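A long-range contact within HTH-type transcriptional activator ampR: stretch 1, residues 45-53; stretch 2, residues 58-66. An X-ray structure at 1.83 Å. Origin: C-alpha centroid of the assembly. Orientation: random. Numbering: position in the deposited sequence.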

# COMPACT_ATOMS: atom_id res chain seq x y z
N ILE A 45 -1.02 1.38 16.40
CA ILE A 45 -0.29 1.10 15.17
C ILE A 45 -0.82 1.92 14.01
O ILE A 45 -2.02 2.03 13.82
CB ILE A 45 -0.42 -0.38 14.79
CG1 ILE A 45 0.21 -1.23 15.89
CG2 ILE A 45 0.24 -0.63 13.45
CD1 ILE A 45 0.08 -2.69 15.64
N SER A 46 0.10 2.50 13.24
CA SER A 46 -0.26 3.16 11.99
C SER A 46 0.72 2.66 10.94
O SER A 46 1.82 2.25 11.28
CB SER A 46 -0.17 4.68 12.13
OG SER A 46 1.14 5.08 12.50
N THR A 47 0.31 2.66 9.67
CA THR A 47 1.21 2.21 8.62
C THR A 47 1.69 3.38 7.77
O THR A 47 1.05 4.43 7.71
CB THR A 47 0.56 1.14 7.70
OG1 THR A 47 -0.53 1.73 6.99
CG2 THR A 47 0.07 -0.05 8.52
N HIS A 48 2.83 3.19 7.12
CA HIS A 48 3.40 4.20 6.24
C HIS A 48 4.04 3.51 5.04
O HIS A 48 4.10 2.28 4.99
CB HIS A 48 4.40 5.09 7.00
CG HIS A 48 5.52 4.33 7.66
ND1 HIS A 48 6.60 3.83 6.96
CD2 HIS A 48 5.75 4.03 8.97
CE1 HIS A 48 7.43 3.24 7.80
NE2 HIS A 48 6.94 3.34 9.02
N ASN A 49 4.50 4.30 4.07
CA ASN A 49 5.13 3.71 2.88
C ASN A 49 6.65 3.84 2.89
O ASN A 49 7.28 3.98 1.84
CB ASN A 49 4.51 4.27 1.59
CG ASN A 49 4.79 5.75 1.39
OD1 ASN A 49 5.37 6.42 2.24
ND2 ASN A 49 4.38 6.27 0.23
N ASN A 50 7.22 3.80 4.09
CA ASN A 50 8.66 3.91 4.29
C ASN A 50 9.22 5.32 4.19
O ASN A 50 10.39 5.54 4.49
CB ASN A 50 9.45 2.99 3.35
CG ASN A 50 10.62 2.34 4.06
OD1 ASN A 50 10.44 1.73 5.11
ND2 ASN A 50 11.81 2.47 3.49
N ARG A 51 8.39 6.26 3.76
CA ARG A 51 8.73 7.68 3.82
C ARG A 51 7.91 8.27 4.92
O ARG A 51 6.69 8.45 4.78
CB ARG A 51 8.41 8.41 2.51
CG ARG A 51 9.29 8.01 1.37
CD ARG A 51 8.81 6.70 0.80
NE ARG A 51 9.47 6.39 -0.46
CZ ARG A 51 9.24 5.28 -1.16
NH1 ARG A 51 8.35 4.39 -0.73
NH2 ARG A 51 9.89 5.07 -2.29
N VAL A 52 8.57 8.57 6.03
CA VAL A 52 7.87 8.94 7.23
C VAL A 52 8.76 9.83 8.08
O VAL A 52 9.99 9.73 8.04
CB VAL A 52 7.45 7.69 8.02
CG1 VAL A 52 8.67 6.90 8.46
CG2 VAL A 52 6.57 8.06 9.20
N ASP A 53 8.13 10.72 8.83
CA ASP A 53 8.81 11.63 9.72
C ASP A 53 8.30 11.35 11.12
O ASP A 53 7.22 11.82 11.50
CB ASP A 53 8.49 13.07 9.33
CG ASP A 53 9.28 14.09 10.13
OD1 ASP A 53 9.60 13.82 11.30
OD2 ASP A 53 9.57 15.17 9.57
N GLY A 58 4.72 12.07 15.80
CA GLY A 58 4.76 11.78 17.22
C GLY A 58 4.88 10.29 17.51
O GLY A 58 4.29 9.78 18.46
N LEU A 59 5.68 9.60 16.71
CA LEU A 59 5.90 8.17 16.90
C LEU A 59 6.90 7.88 18.01
O LEU A 59 7.84 8.64 18.22
CB LEU A 59 6.40 7.53 15.61
CG LEU A 59 5.51 7.69 14.38
CD1 LEU A 59 6.19 7.04 13.18
CD2 LEU A 59 4.13 7.08 14.62
N ASP A 60 6.71 6.76 18.70
CA ASP A 60 7.75 6.24 19.60
C ASP A 60 8.80 5.48 18.80
O ASP A 60 10.00 5.76 18.88
CB ASP A 60 7.13 5.35 20.68
CG ASP A 60 6.23 6.14 21.62
OD1 ASP A 60 6.68 7.20 22.09
OD2 ASP A 60 5.09 5.71 21.87
N TYR A 61 8.32 4.51 18.00
CA TYR A 61 9.17 3.70 17.15
C TYR A 61 8.69 3.78 15.70
O TYR A 61 7.51 3.98 15.43
CB TYR A 61 9.07 2.23 17.55
CG TYR A 61 9.98 1.79 18.67
CD1 TYR A 61 11.31 2.18 18.73
CD2 TYR A 61 9.51 0.92 19.65
CE1 TYR A 61 12.15 1.74 19.75
CE2 TYR A 61 10.33 0.48 20.67
CZ TYR A 61 11.64 0.90 20.72
OH TYR A 61 12.45 0.44 21.75
N THR A 62 9.63 3.57 14.78
CA THR A 62 9.33 3.42 13.36
C THR A 62 9.86 2.07 12.89
O THR A 62 11.03 1.74 13.12
CB THR A 62 10.03 4.51 12.54
OG1 THR A 62 9.64 5.80 13.03
CG2 THR A 62 9.67 4.39 11.06
N ILE A 63 9.02 1.26 12.26
CA ILE A 63 9.54 0.05 11.65
C ILE A 63 9.65 0.34 10.16
O ILE A 63 8.70 0.82 9.56
CB ILE A 63 8.66 -1.16 11.93
CG1 ILE A 63 8.74 -1.50 13.43
CG2 ILE A 63 9.12 -2.34 11.07
CD1 ILE A 63 7.81 -2.64 13.88
N ARG A 64 10.83 0.08 9.60
CA ARG A 64 11.13 0.55 8.25
C ARG A 64 12.08 -0.39 7.53
O ARG A 64 12.74 -1.24 8.14
CB ARG A 64 11.76 1.94 8.33
CG ARG A 64 13.12 1.94 8.99
CD ARG A 64 13.37 3.27 9.71
NE ARG A 64 13.16 4.41 8.83
CZ ARG A 64 13.23 5.68 9.23
NH1 ARG A 64 13.02 6.66 8.36
NH2 ARG A 64 13.49 5.95 10.50
N TYR A 65 12.17 -0.21 6.21
CA TYR A 65 13.09 -0.96 5.37
C TYR A 65 14.29 -0.08 5.08
O TYR A 65 14.13 1.08 4.71
CB TYR A 65 12.39 -1.31 4.05
CG TYR A 65 13.27 -1.97 3.00
CD1 TYR A 65 13.97 -1.21 2.08
CD2 TYR A 65 13.35 -3.36 2.90
CE1 TYR A 65 14.75 -1.80 1.09
CE2 TYR A 65 14.13 -3.97 1.92
CZ TYR A 65 14.82 -3.17 1.01
OH TYR A 65 15.59 -3.75 0.04
N GLY A 66 15.49 -0.64 5.23
CA GLY A 66 16.68 0.13 4.93
C GLY A 66 17.97 -0.54 5.36
O GLY A 66 18.02 -1.76 5.57
O HOH W 1 11.45 7.51 5.90
O HOH W 2 12.68 9.38 8.95

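An asparagine side chain can pair with a strand residue as the backbone of a neighbouring strand would, because its carboxamide presents an acceptor and a donor side by side. Asn 50, in the loop that follows strand 45-48, illustrates the principle. Its OD1 accepts a hydrogen bond from Tyr 65 N at 2.8 Å, and its ND2 donates one to Tyr 65 O at 3.0 Å. Both are nearly linear, at 176° and 175°, so one side chain satisfies both backbone polar groups of a residue in strand 61-66.

The main chain of Asn 50 is also provided for. Its N donates to His 48 ND1 at 2.9 Å, which fixes that ring nitrogen as an acceptor. The other, His 48 NE2, lies 3.1 Å from Ile 63 O, near the ring plane, and is hydrogen-bonded elsewhere in the structure.

Water 1 donates to Asn 50 O (2.6 Å) and accepts from Val 52 N (3.1 Å) and, weakly, from Arg 64 NH1 (3.0 Å). Water 2 donates to Val 52 O (2.9 Å) and accepts from Arg 64 NH1 (2.8 Å), bridging a 4.3 Å separation between Val 52 O and Arg 64 NH1. Apolar contact accompanies this network: Val 52 CG1 meets Thr 62 CG2 at 3.7 Å, and Val 52 CG2 meets Leu 59 CD1 at 4.1 Å.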